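Local coordinates for putative metal binding protein (PDB 3CVG) that is of unknown function but probably binds a metal ion or another small ligand, as proteins of the periplasmic binding protein superfamily do, at residues L148-Y151 with D152-T156; A190-A193 with A194-R198; T203-G206 with T207-S210. All coordinates share one frame; numbering follows the deposited sequence.

Contact 1: L148-Y151 with D152-T156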
loop_
_atom_site.group_PDB
_atom_site.type_symbol
_atom_site.label_atom_id
_atom_site.label_comp_id
_atom_site.label_asym_id
_atom_site.label_seq_id
_atom_site.Cartn_x
_atom_site.Cartn_y
_atom_site.Cartn_z
ATOM N N LEU A 148 -2.688 -17.082 1.086
ATOM C CA LEU A 148 -3.588 -16.389 0.160
ATOM C C LEU A 148 -2.938 -15.215 -0.568
ATOM O O LEU A 148 -2.449 -14.261 0.048
ATOM C CB LEU A 148 -4.851 -15.897 0.890
ATOM C CG LEU A 148 -6.042 -15.418 0.035
ATOM C CD1 LEU A 148 -7.326 -15.606 0.824
ATOM C CD2 LEU A 148 -5.895 -13.946 -0.398
ATOM N N SER A 149 -2.943 -15.296 -1.891
ATOM C CA SER A 149 -2.383 -14.253 -2.738
ATOM C C SER A 149 -3.492 -13.594 -3.553
ATOM O O SER A 149 -4.322 -14.275 -4.162
ATOM C CB SER A 149 -1.323 -14.845 -3.678
ATOM O OG SER A 149 -0.990 -13.947 -4.728
ATOM N N ARG A 150 -3.517 -12.266 -3.557
ATOM C CA ARG A 150 -4.513 -11.545 -4.340
ATOM C C ARG A 150 -4.229 -11.697 -5.842
ATOM O O ARG A 150 -5.109 -11.447 -6.671
ATOM C CB ARG A 150 -4.558 -10.080 -3.913
ATOM C CG ARG A 150 -5.301 -9.894 -2.583
ATOM C CD ARG A 150 -5.161 -8.481 -2.045
ATOM N NE ARG A 150 -5.550 -7.488 -3.038
ATOM C CZ ARG A 150 -5.083 -6.246 -3.067
ATOM N NH1 ARG A 150 -4.212 -5.843 -2.150
ATOM N NH2 ARG A 150 -5.472 -5.412 -4.024
ATOM N N TYR A 151 -2.997 -12.093 -6.177
ATOM C CA TYR A 151 -2.591 -12.380 -7.567
ATOM C C TYR A 151 -3.185 -11.373 -8.551
ATOM O O TYR A 151 -3.751 -11.754 -9.587
ATOM C CB TYR A 151 -3.086 -13.800 -7.920
ATOM C CG TYR A 151 -2.175 -14.607 -8.829
ATOM C CD1 TYR A 151 -0.903 -14.980 -8.413
ATOM C CD2 TYR A 151 -2.596 -15.008 -10.098
ATOM C CE1 TYR A 151 -0.066 -15.727 -9.232
ATOM C CE2 TYR A 151 -1.773 -15.760 -10.920
ATOM C CZ TYR A 151 -0.512 -16.117 -10.483
ATOM O OH TYR A 151 0.292 -16.894 -11.279
ATOM N N ASP A 152 -3.040 -10.089 -8.236
ATOM C CA ASP A 152 -3.644 -9.033 -9.042
ATOM C C ASP A 152 -2.710 -7.884 -9.422
ATOM O O ASP A 152 -3.186 -6.799 -9.753
ATOM C CB ASP A 152 -4.835 -8.467 -8.264
ATOM C CG ASP A 152 -4.406 -7.860 -6.939
ATOM O OD1 ASP A 152 -3.205 -7.976 -6.612
ATOM O OD2 ASP A 152 -5.243 -7.275 -6.220
ATOM N N LYS A 153 -1.397 -8.109 -9.365
ATOM C CA LYS A 153 -0.432 -7.082 -9.738
ATOM C C LYS A 153 -0.386 -5.887 -8.776
ATOM O O LYS A 153 0.302 -4.906 -9.044
ATOM C CB LYS A 153 -0.730 -6.573 -11.159
ATOM C CG LYS A 153 -0.149 -7.434 -12.308
ATOM C CD LYS A 153 -0.650 -6.930 -13.670
ATOM C CE LYS A 153 0.254 -7.352 -14.850
ATOM N NZ LYS A 153 0.290 -8.810 -15.160
ATOM N N SER A 154 -1.106 -5.973 -7.662
ATOM C CA SER A 154 -1.131 -4.878 -6.691
ATOM C C SER A 154 0.147 -4.805 -5.861
ATOM O O SER A 154 0.970 -5.715 -5.884
ATOM C CB SER A 154 -2.313 -5.053 -5.739
ATOM O OG SER A 154 -2.129 -6.204 -4.929
ATOM N N ALA A 155 0.293 -3.714 -5.108
ATOM C CA ALA A 155 1.450 -3.544 -4.243
ATOM C C ALA A 155 1.550 -4.748 -3.289
ATOM O O ALA A 155 2.635 -5.267 -3.051
ATOM C CB ALA A 155 1.324 -2.235 -3.455
ATOM N N THR A 156 0.416 -5.199 -2.758
ATOM C CA THR A 156 0.411 -6.355 -1.859
ATOM C C THR A 156 0.931 -7.604 -2.591
ATOM O O THR A 156 1.778 -8.327 -2.075
ATOM C CB THR A 156 -1.017 -6.616 -1.319
ATOM O OG1 THR A 156 -1.450 -5.474 -0.572
ATOM C CG2 THR A 156 -1.046 -7.838 -0.414
#
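R150 reaches over the turn that follows strand 147-149 and meets the carboxylate of D152, with the guanidinium and carboxylate planes 81° apart, so the two planes stand nearly perpendicular instead of lying flat in a two-pronged bridge. The salt bridge runs through one corner: R150 NH2 is 2.9 Å from D152 OD2. A bend in the arginine chain at chi3 (53°) carries its end toward S154 and T156. S154 OG sits 3.3 Å above the guanidinium plane, on the face that D152 OD1 also overlies, while T156 OG1 lies at the edge, 3.2 Å from R150 NH1 but at too poor an angle for a hydrogen bond. R150 NE is taken by T185 O, which helps fix the rotation of the group. D152 OD1 works separately from OD2. It accepts from S154 OG at 2.7 Å on its syn side and from S154 N at 3.1 Å, the latter coming from above the carboxylate plane. Two donors of one serine thus hold the carboxylate in place for the arginine. S154 in turn caps N157 N, and T156, in the helix's first turn, has its side chain close to a bound calcium ion. This is an Asx turn leading into an N-capped helix, within a beta-alpha-beta unit.

Contact 2: A190-A193 with A194-R198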
loop_
_atom_site.group_PDB
_atom_site.type_symbol
_atom_site.label_atom_id
_atom_site.label_comp_id
_atom_site.label_asym_id
_atom_site.label_seq_id
_atom_site.Cartn_x
_atom_site.Cartn_y
_atom_site.Cartn_z
ATOM N N ALA A 190 -10.191 -10.063 0.467
ATOM C CA ALA A 190 -9.067 -11.002 0.557
ATOM C C ALA A 190 -8.662 -11.334 1.998
ATOM O O ALA A 190 -8.378 -12.493 2.317
ATOM C CB ALA A 190 -7.855 -10.453 -0.224
ATOM N N LEU A 191 -8.602 -10.319 2.862
ATOM C CA LEU A 191 -8.240 -10.557 4.256
ATOM C C LEU A 191 -9.351 -11.363 4.938
ATOM O O LEU A 191 -9.078 -12.293 5.694
ATOM C CB LEU A 191 -8.013 -9.228 5.007
ATOM C CG LEU A 191 -7.700 -9.320 6.509
ATOM C CD1 LEU A 191 -6.567 -10.316 6.763
ATOM C CD2 LEU A 191 -7.324 -7.933 7.043
ATOM N N THR A 192 -10.600 -11.004 4.657
ATOM C CA THR A 192 -11.744 -11.703 5.229
ATOM C C THR A 192 -11.693 -13.183 4.836
ATOM O O THR A 192 -11.928 -14.074 5.662
ATOM C CB THR A 192 -13.071 -11.087 4.730
ATOM O OG1 THR A 192 -13.163 -9.727 5.178
ATOM C CG2 THR A 192 -14.263 -11.876 5.263
ATOM N N ALA A 193 -11.377 -13.435 3.571
ATOM C CA ALA A 193 -11.289 -14.800 3.063
ATOM C C ALA A 193 -10.166 -15.579 3.739
ATOM O O ALA A 193 -10.352 -16.735 4.108
ATOM C CB ALA A 193 -11.070 -14.786 1.549
ATOM N N ALA A 194 -8.999 -14.953 3.900
ATOM C CA ALA A 194 -7.863 -15.618 4.533
ATOM C C ALA A 194 -8.214 -16.053 5.952
ATOM O O ALA A 194 -7.837 -17.143 6.399
ATOM C CB ALA A 194 -6.655 -14.690 4.574
ATOM N N ILE A 195 -8.921 -15.182 6.658
ATOM C CA ILE A 195 -9.312 -15.454 8.031
ATOM C C ILE A 195 -10.335 -16.581 8.098
ATOM O O ILE A 195 -10.179 -17.508 8.888
ATOM C CB ILE A 195 -9.870 -14.177 8.686
ATOM C CG1 ILE A 195 -8.740 -13.158 8.833
ATOM C CG2 ILE A 195 -10.468 -14.488 10.060
ATOM C CD1 ILE A 195 -9.237 -11.739 9.090
ATOM N N LEU A 196 -11.358 -16.509 7.254
ATOM C CA LEU A 196 -12.406 -17.530 7.224
ATOM C C LEU A 196 -11.859 -18.891 6.812
ATOM O O LEU A 196 -12.312 -19.924 7.298
ATOM C CB LEU A 196 -13.517 -17.137 6.247
ATOM C CG LEU A 196 -14.420 -15.949 6.592
ATOM C CD1 LEU A 196 -15.435 -15.721 5.479
ATOM C CD2 LEU A 196 -15.133 -16.221 7.901
ATOM N N LEU A 197 -10.878 -18.886 5.916
ATOM C CA LEU A 197 -10.296 -20.124 5.415
ATOM C C LEU A 197 -9.122 -20.623 6.239
ATOM O O LEU A 197 -8.573 -21.681 5.948
ATOM C CB LEU A 197 -9.831 -19.922 3.974
ATOM C CG LEU A 197 -10.901 -19.529 2.959
ATOM C CD1 LEU A 197 -10.223 -18.921 1.745
ATOM C CD2 LEU A 197 -11.745 -20.749 2.579
ATOM N N ARG A 198 -8.738 -19.858 7.259
ATOM C CA ARG A 198 -7.603 -20.211 8.108
ATOM C C ARG A 198 -6.295 -20.277 7.317
ATOM O O ARG A 198 -5.555 -21.257 7.397
ATOM C CB ARG A 198 -7.849 -21.547 8.821
ATOM C CG ARG A 198 -9.009 -21.507 9.804
ATOM C CD ARG A 198 -9.162 -22.840 10.522
ATOM N NE ARG A 198 -9.646 -23.872 9.611
ATOM C CZ ARG A 198 -9.629 -25.173 9.876
ATOM N NH1 ARG A 198 -9.149 -25.612 11.035
ATOM N NH2 ARG A 198 -10.096 -26.033 8.981
#
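A193 O accepts from L197 N at 2.9 Å, with an N-H...O angle of 149°, and L197 wraps its own side chain over the same oxygen: L197 CG lies 3.1 Å from A193 O. That carbonyl belongs to the last turn of helix 187-196, where the preceding rungs of the i to i+4 ladder are L196 N to T192 O and I195 N to L191 O, both 3.0 Å. L191 and I195 cross at a slant, and their contact is methyl to methyl, L191 CD1 to I195 CD1 at 3.8 Å. With I195 CG1 anti to its carbonyl carbon (chi1 -67°), the branch runs back along the helix toward L191, and I195 also packs on L215 and I211. T192 and L196 instead lie side by side and point the same way, T192 CG2 being 4.0 Å from L196 CD1; T192 turns its hydroxyl back to I188 O. The small side chains of A190, A193 and A194 let L148 of the neighbouring strand pack close against the helix. At R198, positive phi (62°) and two bonds back into the last turn, one of them R198 N to I195 O at 3.2 Å, make a Schellman motif, closing the C-terminal end of the helix.

Contact 3: T203-G206 with T207-S210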
loop_
_atom_site.group_PDB
_atom_site.type_symbol
_atom_site.label_atom_id
_atom_site.label_comp_id
_atom_site.label_asym_id
_atom_site.label_seq_id
_atom_site.Cartn_x
_atom_site.Cartn_y
_atom_site.Cartn_z
ATOM N N THR A 203 -1.183 -8.635 4.191
ATOM C CA THR A 203 -2.245 -7.650 4.061
ATOM C C THR A 203 -1.647 -6.319 4.532
ATOM O O THR A 203 -0.439 -6.230 4.761
ATOM C CB THR A 203 -3.482 -8.050 4.936
ATOM O OG1 THR A 203 -4.549 -7.114 4.737
ATOM C CG2 THR A 203 -3.118 -8.079 6.417
ATOM N N ASP A 204 -2.467 -5.286 4.667
ATOM C CA ASP A 204 -1.927 -4.009 5.125
ATOM C C ASP A 204 -2.674 -3.523 6.358
ATOM O O ASP A 204 -3.805 -3.943 6.616
ATOM C CB ASP A 204 -1.985 -2.955 4.012
ATOM C CG ASP A 204 -3.392 -2.680 3.540
ATOM O OD1 ASP A 204 -3.943 -3.488 2.761
ATOM O OD2 ASP A 204 -3.960 -1.653 3.953
ATOM N N TYR A 205 -2.035 -2.635 7.113
ATOM C CA TYR A 205 -2.619 -2.109 8.337
ATOM C C TYR A 205 -4.022 -1.535 8.175
ATOM O O TYR A 205 -4.906 -1.836 8.976
ATOM C CB TYR A 205 -1.696 -1.045 8.944
ATOM C CG TYR A 205 -2.069 -0.648 10.360
ATOM C CD1 TYR A 205 -2.353 -1.617 11.326
ATOM C CD2 TYR A 205 -2.102 0.697 10.744
ATOM C CE1 TYR A 205 -2.662 -1.257 12.640
ATOM C CE2 TYR A 205 -2.403 1.068 12.053
ATOM C CZ TYR A 205 -2.685 0.091 12.992
ATOM O OH TYR A 205 -3.003 0.453 14.275
ATOM N N GLY A 206 -4.218 -0.714 7.143
ATOM C CA GLY A 206 -5.514 -0.091 6.901
ATOM C C GLY A 206 -6.645 -1.067 6.630
ATOM O O GLY A 206 -7.781 -0.865 7.074
ATOM N N THR A 207 -6.341 -2.125 5.886
ATOM C CA THR A 207 -7.332 -3.147 5.572
ATOM C C THR A 207 -7.706 -3.856 6.873
ATOM O O THR A 207 -8.878 -4.129 7.133
ATOM C CB THR A 207 -6.758 -4.165 4.569
ATOM O OG1 THR A 207 -6.402 -3.483 3.362
ATOM C CG2 THR A 207 -7.783 -5.257 4.253
ATOM N N TYR A 208 -6.695 -4.143 7.687
ATOM C CA TYR A 208 -6.889 -4.795 8.977
ATOM C C TYR A 208 -7.865 -4.000 9.857
ATOM O O TYR A 208 -8.774 -4.568 10.487
ATOM C CB TYR A 208 -5.540 -4.918 9.694
ATOM C CG TYR A 208 -5.625 -5.370 11.130
ATOM C CD1 TYR A 208 -6.071 -6.655 11.457
ATOM C CD2 TYR A 208 -5.262 -4.515 12.171
ATOM C CE1 TYR A 208 -6.157 -7.073 12.780
ATOM C CE2 TYR A 208 -5.345 -4.926 13.509
ATOM C CZ TYR A 208 -5.789 -6.206 13.801
ATOM O OH TYR A 208 -5.867 -6.620 15.110
ATOM N N LEU A 209 -7.670 -2.686 9.904
ATOM C CA LEU A 209 -8.526 -1.828 10.716
ATOM C C LEU A 209 -9.909 -1.687 10.108
ATOM O O LEU A 209 -10.810 -1.126 10.731
ATOM C CB LEU A 209 -7.891 -0.441 10.874
ATOM C CG LEU A 209 -6.542 -0.435 11.602
ATOM C CD1 LEU A 209 -5.901 0.954 11.501
ATOM C CD2 LEU A 209 -6.739 -0.841 13.051
ATOM N N SER A 210 -10.082 -2.213 8.899
ATOM C CA SER A 210 -11.363 -2.130 8.214
ATOM C C SER A 210 -12.274 -3.335 8.445
ATOM O O SER A 210 -13.463 -3.249 8.181
ATOM C CB SER A 210 -11.152 -1.969 6.704
ATOM O OG SER A 210 -10.475 -0.766 6.398
#
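At D204 the chain passes from strand 200-204 into the short helix 205-208, and the first turn is closed by Y208 N bonding to D204 O at 3.1 Å, nearly straight at 164°. D204 is the N-cap of this helix, and its carboxylate spreads over T207: OD2 accepts from T207 N at 3.1 Å, the donor lying above the carboxylate plane, while OD1 accepts from T207 OG1 at a short 2.5 Å on its syn side. With CG tucked between the backbone N and the carbonyl carbon (chi1 61°), the carboxylate swings forward over the helix start, and it meets the T207 side chain at about a right angle. One aspartate thus satisfies both a backbone N-H and a hydroxyl of the same threonine. T203 OG1 also lies against T207 CB.

Y205 and L209 make the apolar contact. Methyl CD1 of L209 sits over one face of the Y205 ring, 3.7 Å from its centroid and 20° off the normal, a CH-pi contact. Y208 approaches the same ring obliquely, Y205 CD1 to Y208 CD2 being 4.2 Å. Each tyrosine has a cationic partner: K224 for Y205 and R216 for Y208. L209 N bonds to Y205 O. Last, the hydroxyl of S210 turns back to G206, where S210 OG donates to G206 O at 2.8 Å.

The three contacts lie in one part of the chain, with centres 13 to 14 Å apart, and contact 2 touches both of the others. From contact 1, R150 CG rests on A190 CB at 3.5 Å and L148 CD1 on A193 CB at 3.9 Å; on the side of contact 3, L191 CD2 meets T203 OG1 at 3.7 Å and T207 CG2 at 3.9 Å. Contacts 1 and 3 stay about 5 Å apart at their nearest atoms, though their strands, 147-149 and 200-204, are parallel neighbours. Of the three, contact 1 comes closest to the bound calcium ion, with the T156 side chain about 3 Å away; the side chains of D204 in contact 3 and A190 in contact 2 are about 5 Å and 9 Å from it.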